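Local coordinates for VAO-type flavoprotein oxidase VAO615 (PDB 6F72), which binds FAD through two covalent links and probably acts as an oxidoreductase whose reduced flavin reacts rapidly with molecular oxygen, its substrate being unknown, at residues W43-K48 against A143-V148; K48-H53 against V136-K141; R437-V442 against E500-M505; P443-F448 against A492-Y497. All coordinates share one frame; numbering follows the deposited sequence.

Contact 1: W43-K48 against A143-V148; sequences WAKLNK and AQKHNV. With NAG (2-acetamido-2-deoxy-beta-D-glucopyranose), chain B.
Trp-43 lays the far end of its indole against Val-148, CH2 lying 4.4 Å from CG2 of the valine, and this is the apolar half of a contact between helix 40-49 and the last turn of helix 133-146 with the loop after it. The methyl approaches the ring obliquely. Both residues also rest on Leu-169 of strand 169-172, and the indole stacks on Tyr-126, so the pair belongs to the layer where two helices pack on the small mixed sheet of the FAD-binding domain.

Nearer the surface the contact turns polar. Lys-45 starts out with CG opposite its backbone N (chi1 168°), then curls through its last three torsions until the amine meets the rim of the His-146 imidazole, close to the ring plane, with NZ 3.1 Å from NE2. Lys-145 runs extended from the other helix, its CG lying above one face of the same imidazole, toward the rim, and its NZ stops 4.0 Å from NZ of Lys-45. On another side of helix 40-49, turned from helix 133-146, Asn-47 carries its glycan through a 1.4 Å bond from ND2 to C1 of the sugar, while its OD1 is held by the backbone N of Leu-54.

Two lysine amines and an imidazole thus share one small patch; the neighbouring positive charges would be expected to disfavour a protonated His-146, while Asp-42 forms a long, weak ion pair with Lys-45 that may offset part of this charge.

Contact 2: K48-H53 against V136-K141; sequences KTLNGH and VQAALK. With NAG (2-acetamido-2-deoxy-beta-D-glucopyranose), chain B; NAG (2-acetamido-2-deoxy-beta-D-glucopyranose), chain D.
Thr-49 and Leu-50 meet Ala-138 through methyl groups, and these apolar touches join the end of helix 40-49 to the middle of helix 133-146. The alanine methyl touches two others, in directions about a right angle apart: CB is 3.7 Å from CG2 of Thr-49 and 4.0 Å from CD2 of Leu-50. The threonine presents its methyl because CG2 lies opposite the backbone N, while OG1 turns back to the carbonyl of Lys-45 in its own helix. Leu-50 also reaches Val-128 of strand 126-129 beneath the helices.

The polar interactions stay within the first segment and its sugars. A Schellman motif ends the helix at Asn-51, whose phi is positive, and a type I' turn runs from Leu-50 to His-53. The carbonyl O of Leu-50 is gripped twice by His-53, by its backbone N and by ND1 at 3.0 Å, the latter in the carbonyl plane. At the other side of the imidazole, NE2 makes a nearly straight hydrogen bond of 2.6 Å with O6 of the chain D N-acetylglucosamine (174°).

With both ring nitrogens engaged, the imidazole is fixed in rotation and ties the turn to a glycan, whereas the touches between the segments are apolar, methyl to methyl, and leave the polar bonding to the turn.

Contact 3: R437-V442 against E500-M505; sequences RNISQV and ETLQPM. With NAG (2-acetamido-2-deoxy-beta-D-glucopyranose), chain G.
Leu-502 meets Ile-439 where two helices pack against each other, the end of helix 426-439 lying on helix 488-508. The latter is irregular here: it widens into a pi-type turn at 500-502 and kinks at Pro-504, whose nitrogen, lacking a hydrogen, makes no hydrogen bond to the turn before.

Leu-502 comes first along this helix. Its CG stands opposite the backbone N (chi1 -178°), which carries CD1 across to within 3.7 Å of CG1 of Ile-439, the two side chains crossing at about a right angle. The leucine also packs on Phe-445 and on Asn-414 of strand 412-419, so it is buried between helix, loop and sheet.

One turn further on, Met-505 reaches out with its first two torsions extended and bends only at the last (chi3 79°). That bend sets CE against both residues of the other helix, 3.8 Å from CB of Asn-438 and 4.0 Å from CG1 of Ile-439. An alanine here would lose the whole thioether arm and is likely to leave a gap beside Ile-439 and the stem of the glycosylated asparagine.

Asn-438 bears its N-linked sugar just above this spot, ND2 being bonded to C1 at 1.4 Å. The sugar leans back over the methionine, its acetamido O7 lying 3.5 Å from CG of Met-505.

Contact 4: P443-F448 against A492-Y497; sequences PAFSPF and AARDRY
Phe-445 and Tyr-497 form an offset edge-to-face aromatic pair, docking the loop between helix 426-439 and strand 448-452 onto helix 488-508. The tyrosine supplies the edge and the phenylalanine the face. The ring planes meet at 63° with centroids 5.4 Å apart, and the side chains slide past each other in opposite directions. CE2 of Tyr-497 is 3.6 Å from CE1 of Phe-445. The tyrosine is aimed across the interface by placing CG opposite its backbone N (chi1 169°). Beyond the pair, Phe-445 packs on Phe-412 and Asn-414 of strand 412-419, and it is buried there.

Arg-494, one turn earlier on the helix, serves the same loop in two ways. Its aliphatic stem runs past the phenylalanine, CG lying 4.0 Å from CE1 of Phe-445. The chain then bends at chi3 (-78°) and turns one flat face of the guanidinium beneath Ala-444. NH1 is held by the carbonyl O of Ser-481, a residue that also shares a backbone hydrogen bond with Ala-444, so arginine and alanine are both fixed to the same neighbour. An alanine in place of Arg-494 would probably leave the Ser-481 carbonyl without this donor and uncover one side of both Ala-444 and Phe-445. The methyl CB of Ala-444 sits over the centre of the guanidinium, 3.4 Å from CZ of Arg-494.

How the contacts relate
The four contacts show how contacts can cluster in neighbouring pairs in separate regions of one chain. Contacts 1 and 2 join the same two helices, 40-49 and 133-146, with centres 8 Å apart and Lys-48 in common; contact 2 is nested inside the loop closed by contact 1. Contacts 3 and 4 share helix 488-508, their centres 9 Å apart, and contact 4 is nested within contact 3. The first pair closes before the second opens, and between them centres are 40 to 46 Å apart. In series, the pairs thus join separate parts of the fold, the FAD-binding region with its small mixed sheet and the region of the seven-stranded sheet, each including a glycosylated asparagine.

Contact 1: W43-K48 against A143-V148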
# COMPACT_ATOMS: atom_id res chain seq x y z
N TRP A 43 -29.65 13.06 6.29
CA TRP A 43 -28.73 12.84 5.17
C TRP A 43 -28.83 13.94 4.09
O TRP A 43 -27.80 14.46 3.65
CB TRP A 43 -28.89 11.41 4.60
CG TRP A 43 -28.43 10.33 5.58
CD1 TRP A 43 -29.22 9.43 6.26
CD2 TRP A 43 -27.08 10.05 6.00
NE1 TRP A 43 -28.45 8.62 7.07
CE2 TRP A 43 -27.13 8.98 6.93
CE3 TRP A 43 -25.83 10.60 5.66
CZ2 TRP A 43 -25.99 8.44 7.53
CZ3 TRP A 43 -24.67 10.06 6.27
CH2 TRP A 43 -24.77 8.99 7.19
N ALA A 44 -30.07 14.31 3.72
CA ALA A 44 -30.30 15.42 2.79
C ALA A 44 -29.68 16.74 3.27
O ALA A 44 -29.09 17.47 2.48
CB ALA A 44 -31.80 15.59 2.51
N LYS A 45 -29.83 17.03 4.56
CA LYS A 45 -29.28 18.23 5.20
C LYS A 45 -27.74 18.25 5.13
O LYS A 45 -27.14 19.31 4.86
CB LYS A 45 -29.82 18.32 6.64
CG LYS A 45 -29.17 19.33 7.59
CD LYS A 45 -29.12 18.76 9.01
CE LYS A 45 -27.86 17.90 9.23
NZ LYS A 45 -28.06 16.75 10.17
N LEU A 46 -27.11 17.09 5.34
CA LEU A 46 -25.67 16.94 5.10
C LEU A 46 -25.35 17.14 3.62
O LEU A 46 -24.40 17.85 3.28
CB LEU A 46 -25.13 15.58 5.61
CG LEU A 46 -23.65 15.23 5.31
CD1 LEU A 46 -22.66 16.21 5.92
CD2 LEU A 46 -23.32 13.80 5.71
N ASN A 47 -26.16 16.53 2.75
CA ASN A 47 -25.98 16.64 1.30
C ASN A 47 -26.03 18.10 0.79
O ASN A 47 -25.28 18.45 -0.13
CB ASN A 47 -26.99 15.75 0.57
CG ASN A 47 -26.58 15.46 -0.86
OD1 ASN A 47 -25.44 15.68 -1.25
ND2 ASN A 47 -27.53 14.96 -1.66
N LYS A 48 -26.89 18.92 1.39
CA LYS A 48 -26.96 20.36 1.09
C LYS A 48 -25.65 21.06 1.46
O LYS A 48 -25.01 21.67 0.60
CB LYS A 48 -28.15 21.01 1.82
CG LYS A 48 -28.42 22.45 1.43
CD LYS A 48 -29.35 23.12 2.44
CE LYS A 48 -29.54 24.60 2.17
NZ LYS A 48 -30.60 24.87 1.17
N ALA A 143 -20.94 13.50 11.40
CA ALA A 143 -20.66 12.17 11.95
C ALA A 143 -20.54 12.23 13.47
O ALA A 143 -21.03 11.34 14.17
CB ALA A 143 -19.43 11.55 11.32
N GLN A 144 -19.92 13.30 13.97
CA GLN A 144 -19.80 13.49 15.41
C GLN A 144 -21.15 13.83 16.07
O GLN A 144 -21.47 13.31 17.14
CB GLN A 144 -18.63 14.44 15.76
CG GLN A 144 -17.27 13.77 15.46
CD GLN A 144 -16.01 14.64 15.64
OE1 GLN A 144 -15.59 14.94 16.78
NE2 GLN A 144 -15.36 14.99 14.52
N LYS A 145 -21.96 14.66 15.41
CA LYS A 145 -23.33 14.95 15.87
C LYS A 145 -24.18 13.67 15.91
O LYS A 145 -24.93 13.46 16.88
CB LYS A 145 -23.99 16.02 14.99
CG LYS A 145 -25.38 16.46 15.46
CD LYS A 145 -26.14 17.17 14.35
CE LYS A 145 -27.59 17.38 14.73
NZ LYS A 145 -28.21 18.39 13.83
N HIS A 146 -24.03 12.82 14.89
CA HIS A 146 -24.91 11.65 14.70
C HIS A 146 -24.33 10.29 15.07
O HIS A 146 -24.98 9.26 14.83
CB HIS A 146 -25.44 11.61 13.26
CG HIS A 146 -26.39 12.72 12.95
ND1 HIS A 146 -27.65 12.78 13.49
CD2 HIS A 146 -26.24 13.82 12.18
CE1 HIS A 146 -28.26 13.87 13.05
NE2 HIS A 146 -27.43 14.52 12.26
N ASN A 147 -23.13 10.30 15.65
CA ASN A 147 -22.45 9.09 16.12
C ASN A 147 -22.19 8.08 14.99
O ASN A 147 -22.31 6.86 15.17
CB ASN A 147 -23.21 8.49 17.31
CG ASN A 147 -22.44 7.39 18.01
OD1 ASN A 147 -21.21 7.44 18.13
ND2 ASN A 147 -23.17 6.39 18.46
N VAL A 148 -21.83 8.60 13.82
CA VAL A 148 -21.50 7.77 12.65
C VAL A 148 -19.99 7.51 12.59
O VAL A 148 -19.18 8.43 12.80
CB VAL A 148 -22.02 8.40 11.33
CG1 VAL A 148 -21.57 7.62 10.11
CG2 VAL A 148 -23.55 8.49 11.34
C1 NAG B . -27.32 14.63 -3.05
C2 NAG B . -27.92 13.34 -3.65
C3 NAG B . -27.43 13.15 -5.08
C4 NAG B . -27.78 14.35 -5.97
C5 NAG B . -27.42 15.71 -5.33
C6 NAG B . -28.37 16.80 -5.83
C7 NAG B . -28.21 11.79 -1.73
C8 NAG B . -27.64 10.56 -1.07
N2 NAG B . -27.57 12.18 -2.83
O3 NAG B . -28.02 11.98 -5.63
O4 NAG B . -27.14 14.20 -7.25
O5 NAG B . -27.52 15.78 -3.89
O6 NAG B . -28.01 17.20 -7.16
O7 NAG B . -29.18 12.36 -1.25

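Contact 2: K48-H53 against V136-K141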
# COMPACT_ATOMS: atom_id res chain seq x y z
N LYS A 48 -26.89 18.92 1.39
CA LYS A 48 -26.96 20.36 1.09
C LYS A 48 -25.65 21.06 1.46
O LYS A 48 -25.01 21.67 0.60
CB LYS A 48 -28.15 21.01 1.82
CG LYS A 48 -28.42 22.45 1.43
CD LYS A 48 -29.35 23.12 2.44
CE LYS A 48 -29.54 24.60 2.17
NZ LYS A 48 -30.60 24.87 1.17
N THR A 49 -25.25 20.94 2.73
CA THR A 49 -23.97 21.41 3.26
C THR A 49 -22.80 21.03 2.34
O THR A 49 -21.90 21.84 2.10
CB THR A 49 -23.70 20.86 4.68
OG1 THR A 49 -24.89 20.95 5.47
CG2 THR A 49 -22.61 21.65 5.36
N LEU A 50 -22.83 19.79 1.84
CA LEU A 50 -21.81 19.24 0.94
C LEU A 50 -21.95 19.64 -0.53
O LEU A 50 -21.21 19.13 -1.39
CB LEU A 50 -21.79 17.71 1.05
CG LEU A 50 -21.30 17.10 2.36
CD1 LEU A 50 -21.39 15.58 2.31
CD2 LEU A 50 -19.88 17.55 2.68
N ASN A 51 -22.92 20.53 -0.83
CA ASN A 51 -23.13 21.06 -2.18
C ASN A 51 -23.47 19.91 -3.18
O ASN A 51 -23.02 19.88 -4.33
CB ASN A 51 -21.89 21.93 -2.52
CG ASN A 51 -21.70 22.22 -4.00
OD1 ASN A 51 -22.64 22.59 -4.72
ND2 ASN A 51 -20.46 22.08 -4.46
N GLY A 52 -24.28 18.95 -2.72
CA GLY A 52 -24.64 17.77 -3.52
C GLY A 52 -23.62 16.63 -3.62
O GLY A 52 -23.79 15.72 -4.44
N HIS A 53 -22.59 16.67 -2.78
CA HIS A 53 -21.47 15.71 -2.86
C HIS A 53 -21.56 14.48 -1.94
O HIS A 53 -20.56 13.75 -1.76
CB HIS A 53 -20.11 16.44 -2.72
CG HIS A 53 -19.74 17.24 -3.93
ND1 HIS A 53 -20.19 18.52 -4.15
CD2 HIS A 53 -18.97 16.92 -5.00
CE1 HIS A 53 -19.72 18.97 -5.30
NE2 HIS A 53 -18.97 18.02 -5.84
N VAL A 136 -14.90 17.97 4.37
CA VAL A 136 -14.39 17.13 5.47
C VAL A 136 -14.89 17.67 6.81
O VAL A 136 -15.44 16.91 7.60
CB VAL A 136 -12.84 17.04 5.44
CG1 VAL A 136 -12.32 16.18 6.59
CG2 VAL A 136 -12.35 16.51 4.11
N GLN A 137 -14.72 18.97 7.04
CA GLN A 137 -15.21 19.63 8.25
C GLN A 137 -16.70 19.38 8.47
O GLN A 137 -17.12 19.07 9.58
CB GLN A 137 -14.91 21.13 8.21
CG GLN A 137 -13.43 21.48 8.41
CD GLN A 137 -13.09 22.91 8.00
OE1 GLN A 137 -13.80 23.55 7.22
NE2 GLN A 137 -11.97 23.42 8.53
N ALA A 138 -17.48 19.52 7.39
CA ALA A 138 -18.92 19.26 7.42
C ALA A 138 -19.23 17.80 7.78
O ALA A 138 -20.04 17.55 8.68
CB ALA A 138 -19.55 19.62 6.08
N ALA A 139 -18.57 16.87 7.10
CA ALA A 139 -18.77 15.43 7.31
C ALA A 139 -18.40 14.99 8.73
O ALA A 139 -19.14 14.21 9.35
CB ALA A 139 -18.03 14.62 6.27
N LEU A 140 -17.27 15.50 9.22
CA LEU A 140 -16.82 15.26 10.60
C LEU A 140 -17.81 15.80 11.62
O LEU A 140 -18.13 15.11 12.59
CB LEU A 140 -15.42 15.85 10.84
CG LEU A 140 -14.19 15.26 10.13
CD1 LEU A 140 -12.96 16.15 10.35
CD2 LEU A 140 -13.88 13.84 10.59
N LYS A 141 -18.32 17.01 11.40
CA LYS A 141 -19.31 17.61 12.31
C LYS A 141 -20.57 16.75 12.35
O LYS A 141 -21.11 16.47 13.43
CB LYS A 141 -19.68 19.04 11.91
CG LYS A 141 -18.65 20.07 12.30
CD LYS A 141 -19.30 21.37 12.74
CE LYS A 141 -18.33 22.22 13.55
NZ LYS A 141 -17.73 21.48 14.70
C1 NAG B . -27.32 14.63 -3.05
C2 NAG B . -27.92 13.34 -3.65
C3 NAG B . -27.43 13.15 -5.08
C4 NAG B . -27.78 14.35 -5.97
C5 NAG B . -27.42 15.71 -5.33
C6 NAG B . -28.37 16.80 -5.83
C7 NAG B . -28.21 11.79 -1.73
C8 NAG B . -27.64 10.56 -1.07
N2 NAG B . -27.57 12.18 -2.83
O3 NAG B . -28.02 11.98 -5.63
O4 NAG B . -27.14 14.20 -7.25
O5 NAG B . -27.52 15.78 -3.89
O6 NAG B . -28.01 17.20 -7.16
O7 NAG B . -29.18 12.36 -1.25
C1 NAG D . -17.35 13.95 -7.48
C2 NAG D . -17.96 13.43 -8.79
C3 NAG D . -17.17 13.97 -9.99
C4 NAG D . -17.09 15.51 -9.98
C5 NAG D . -16.47 15.94 -8.64
C6 NAG D . -16.38 17.46 -8.48
C7 NAG D . -19.03 11.22 -8.48
C8 NAG D . -18.84 9.75 -8.66
N2 NAG D . -18.00 11.98 -8.87
O3 NAG D . -17.74 13.50 -11.22
O4 NAG D . -16.24 15.96 -11.04
O5 NAG D . -17.22 15.39 -7.54
O6 NAG D . -17.65 18.01 -8.13
O7 NAG D . -20.05 11.68 -7.98

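Contact 3: R437-V442 against E500-M505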
# COMPACT_ATOMS: atom_id res chain seq x y z
N ARG A 437 11.82 -21.45 0.56
CA ARG A 437 11.54 -22.81 0.07
C ARG A 437 10.18 -23.28 0.56
O ARG A 437 9.38 -23.77 -0.24
CB ARG A 437 12.59 -23.82 0.53
CG ARG A 437 14.00 -23.59 0.03
CD ARG A 437 14.90 -24.63 0.69
NE ARG A 437 15.11 -25.78 -0.18
CZ ARG A 437 16.30 -26.20 -0.61
NH1 ARG A 437 17.43 -25.58 -0.25
NH2 ARG A 437 16.38 -27.26 -1.40
N ASN A 438 9.93 -23.13 1.86
CA ASN A 438 8.65 -23.47 2.49
C ASN A 438 7.43 -22.76 1.87
O ASN A 438 6.40 -23.40 1.59
CB ASN A 438 8.70 -23.24 4.00
CG ASN A 438 9.56 -24.26 4.74
OD1 ASN A 438 10.29 -25.06 4.13
ND2 ASN A 438 9.47 -24.25 6.08
N ILE A 439 7.56 -21.45 1.64
CA ILE A 439 6.50 -20.64 1.01
C ILE A 439 6.27 -21.10 -0.44
O ILE A 439 5.12 -21.17 -0.89
CB ILE A 439 6.79 -19.11 1.06
CG1 ILE A 439 6.90 -18.62 2.51
CG2 ILE A 439 5.70 -18.34 0.31
CD1 ILE A 439 7.58 -17.26 2.71
N SER A 440 7.36 -21.42 -1.14
CA SER A 440 7.30 -21.95 -2.50
C SER A 440 6.52 -23.28 -2.65
O SER A 440 6.20 -23.68 -3.77
CB SER A 440 8.70 -22.11 -3.07
OG SER A 440 9.35 -20.86 -3.17
N GLN A 441 6.21 -23.94 -1.53
CA GLN A 441 5.43 -25.20 -1.54
C GLN A 441 3.93 -24.94 -1.36
O GLN A 441 3.11 -25.86 -1.51
CB GLN A 441 5.93 -26.21 -0.48
CG GLN A 441 7.42 -26.53 -0.47
CD GLN A 441 8.02 -26.70 -1.85
OE1 GLN A 441 7.62 -27.58 -2.61
NE2 GLN A 441 8.98 -25.85 -2.19
N VAL A 442 3.60 -23.69 -1.05
CA VAL A 442 2.22 -23.26 -0.80
C VAL A 442 1.72 -22.61 -2.11
O VAL A 442 2.03 -21.44 -2.36
CB VAL A 442 2.13 -22.31 0.43
CG1 VAL A 442 0.68 -22.13 0.86
CG2 VAL A 442 2.95 -22.82 1.60
N GLU A 500 -2.19 -16.57 10.90
CA GLU A 500 -1.78 -17.32 12.08
C GLU A 500 -0.79 -18.45 11.83
O GLU A 500 -0.24 -19.01 12.78
CB GLU A 500 -2.99 -17.73 12.93
CG GLU A 500 -3.87 -18.83 12.37
CD GLU A 500 -5.34 -18.63 12.73
OE1 GLU A 500 -5.71 -17.54 13.20
OE2 GLU A 500 -6.12 -19.56 12.53
N THR A 501 -0.53 -18.74 10.56
CA THR A 501 0.43 -19.76 10.17
C THR A 501 1.54 -19.19 9.31
O THR A 501 2.71 -19.28 9.68
CB THR A 501 -0.24 -21.00 9.50
OG1 THR A 501 -1.19 -21.56 10.41
CG2 THR A 501 0.77 -22.08 9.14
N LEU A 502 1.19 -18.61 8.16
CA LEU A 502 2.22 -18.15 7.24
C LEU A 502 3.03 -16.95 7.79
O LEU A 502 4.28 -16.99 7.78
CB LEU A 502 1.67 -17.88 5.84
CG LEU A 502 2.70 -17.43 4.79
CD1 LEU A 502 3.80 -18.46 4.55
CD2 LEU A 502 2.02 -17.09 3.49
N GLN A 503 2.34 -15.90 8.27
CA GLN A 503 3.04 -14.75 8.83
C GLN A 503 3.95 -15.10 10.03
O GLN A 503 5.12 -14.70 10.01
CB GLN A 503 2.10 -13.56 9.13
CG GLN A 503 2.80 -12.27 9.52
CD GLN A 503 3.62 -11.67 8.40
OE1 GLN A 503 3.07 -11.18 7.43
NE2 GLN A 503 4.96 -11.68 8.54
N PRO A 504 3.44 -15.83 11.07
CA PRO A 504 4.36 -16.22 12.16
C PRO A 504 5.56 -17.09 11.72
O PRO A 504 6.63 -17.01 12.35
CB PRO A 504 3.45 -16.97 13.14
CG PRO A 504 2.11 -16.33 12.93
CD PRO A 504 2.04 -16.16 11.44
N MET A 505 5.38 -17.91 10.69
CA MET A 505 6.50 -18.70 10.14
C MET A 505 7.54 -17.75 9.56
O MET A 505 8.73 -17.91 9.81
CB MET A 505 6.05 -19.72 9.08
CG MET A 505 7.21 -20.44 8.41
SD MET A 505 6.79 -21.76 7.26
CE MET A 505 6.35 -20.84 5.79
C1 NAG G . 10.18 -25.12 6.98
C2 NAG G . 10.38 -24.33 8.29
C3 NAG G . 10.54 -25.21 9.55
C4 NAG G . 9.66 -26.46 9.54
C5 NAG G . 9.88 -27.22 8.22
C6 NAG G . 9.11 -28.54 8.12
C7 NAG G . 11.54 -22.13 8.18
C8 NAG G . 12.88 -21.48 7.95
N2 NAG G . 11.55 -23.47 8.11
O3 NAG G . 10.25 -24.46 10.73
O4 NAG G . 9.90 -27.29 10.69
O5 NAG G . 9.46 -26.35 7.15
O6 NAG G . 7.71 -28.28 7.96
O7 NAG G . 10.55 -21.46 8.42

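Contact 4: P443-F448 against A492-Y497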
# COMPACT_ATOMS: atom_id res chain seq x y z
N PRO A 443 0.95 -23.35 -2.94
CA PRO A 443 0.66 -22.90 -4.33
C PRO A 443 -0.15 -21.60 -4.47
O PRO A 443 0.01 -20.87 -5.47
CB PRO A 443 -0.09 -24.10 -4.94
CG PRO A 443 0.23 -25.25 -4.05
CD PRO A 443 0.32 -24.66 -2.67
N ALA A 444 -0.99 -21.29 -3.48
CA ALA A 444 -1.70 -20.00 -3.47
C ALA A 444 -0.81 -18.77 -3.15
O ALA A 444 -1.18 -17.62 -3.41
CB ALA A 444 -2.89 -20.07 -2.51
N PHE A 445 0.38 -19.01 -2.59
CA PHE A 445 1.28 -17.95 -2.14
C PHE A 445 2.62 -17.92 -2.89
O PHE A 445 3.51 -17.13 -2.54
CB PHE A 445 1.50 -18.07 -0.63
CG PHE A 445 0.28 -17.77 0.20
CD1 PHE A 445 -0.72 -18.73 0.39
CD2 PHE A 445 0.14 -16.53 0.81
CE1 PHE A 445 -1.84 -18.44 1.17
CE2 PHE A 445 -0.97 -16.24 1.60
CZ PHE A 445 -1.97 -17.19 1.77
N SER A 446 2.72 -18.75 -3.93
CA SER A 446 3.93 -18.86 -4.76
C SER A 446 3.57 -18.63 -6.24
O SER A 446 2.51 -19.07 -6.65
CB SER A 446 4.57 -20.24 -4.55
OG SER A 446 5.65 -20.47 -5.43
N PRO A 447 4.39 -17.92 -7.03
CA PRO A 447 5.57 -17.16 -6.57
C PRO A 447 5.17 -15.94 -5.74
O PRO A 447 3.98 -15.68 -5.55
CB PRO A 447 6.24 -16.70 -7.87
CG PRO A 447 5.16 -16.76 -8.91
CD PRO A 447 4.24 -17.86 -8.50
N PHE A 448 6.17 -15.23 -5.21
CA PHE A 448 5.93 -13.98 -4.50
C PHE A 448 7.02 -12.97 -4.81
O PHE A 448 8.14 -13.33 -5.21
CB PHE A 448 5.79 -14.20 -2.99
CG PHE A 448 7.02 -14.77 -2.33
CD1 PHE A 448 7.21 -16.16 -2.25
CD2 PHE A 448 7.99 -13.93 -1.78
CE1 PHE A 448 8.35 -16.69 -1.64
CE2 PHE A 448 9.13 -14.45 -1.17
CZ PHE A 448 9.31 -15.84 -1.10
N ALA A 492 -12.03 -17.98 3.78
CA ALA A 492 -11.93 -17.63 5.20
C ALA A 492 -10.79 -18.41 5.86
O ALA A 492 -10.07 -17.86 6.71
CB ALA A 492 -13.25 -17.88 5.93
N ALA A 493 -10.63 -19.66 5.45
CA ALA A 493 -9.55 -20.51 5.91
C ALA A 493 -8.20 -20.03 5.37
O ALA A 493 -7.22 -20.07 6.10
CB ALA A 493 -9.79 -21.97 5.53
N ARG A 494 -8.17 -19.56 4.12
CA ARG A 494 -6.95 -18.97 3.54
C ARG A 494 -6.51 -17.68 4.30
O ARG A 494 -5.30 -17.44 4.57
CB ARG A 494 -7.11 -18.73 2.04
CG ARG A 494 -5.81 -18.40 1.32
CD ARG A 494 -5.97 -18.40 -0.19
NE ARG A 494 -6.01 -19.75 -0.73
CZ ARG A 494 -6.24 -20.06 -2.01
NH1 ARG A 494 -6.46 -19.12 -2.93
NH2 ARG A 494 -6.25 -21.34 -2.37
N ASP A 495 -7.52 -16.87 4.63
CA ASP A 495 -7.37 -15.69 5.49
C ASP A 495 -6.70 -16.04 6.84
O ASP A 495 -5.68 -15.42 7.21
CB ASP A 495 -8.75 -15.02 5.68
CG ASP A 495 -8.66 -13.52 5.85
OD1 ASP A 495 -7.66 -12.91 5.40
OD2 ASP A 495 -9.63 -12.94 6.41
N ARG A 496 -7.25 -17.02 7.56
CA ARG A 496 -6.68 -17.44 8.85
C ARG A 496 -5.32 -18.12 8.72
O ARG A 496 -4.43 -17.89 9.56
CB ARG A 496 -7.65 -18.30 9.67
CG ARG A 496 -8.91 -17.55 10.12
CD ARG A 496 -9.85 -18.45 10.92
NE ARG A 496 -10.06 -19.76 10.27
CZ ARG A 496 -11.04 -20.06 9.41
NH1 ARG A 496 -11.97 -19.18 9.07
NH2 ARG A 496 -11.09 -21.28 8.90
N TYR A 497 -5.15 -18.93 7.67
CA TYR A 497 -3.83 -19.47 7.33
C TYR A 497 -2.78 -18.36 7.20
O TYR A 497 -1.69 -18.48 7.78
CB TYR A 497 -3.86 -20.32 6.05
CG TYR A 497 -2.47 -20.66 5.55
CD1 TYR A 497 -1.70 -21.67 6.16
CD2 TYR A 497 -1.91 -19.95 4.48
CE1 TYR A 497 -0.41 -21.95 5.71
CE2 TYR A 497 -0.64 -20.23 4.01
CZ TYR A 497 0.12 -21.21 4.64
OH TYR A 497 1.39 -21.46 4.16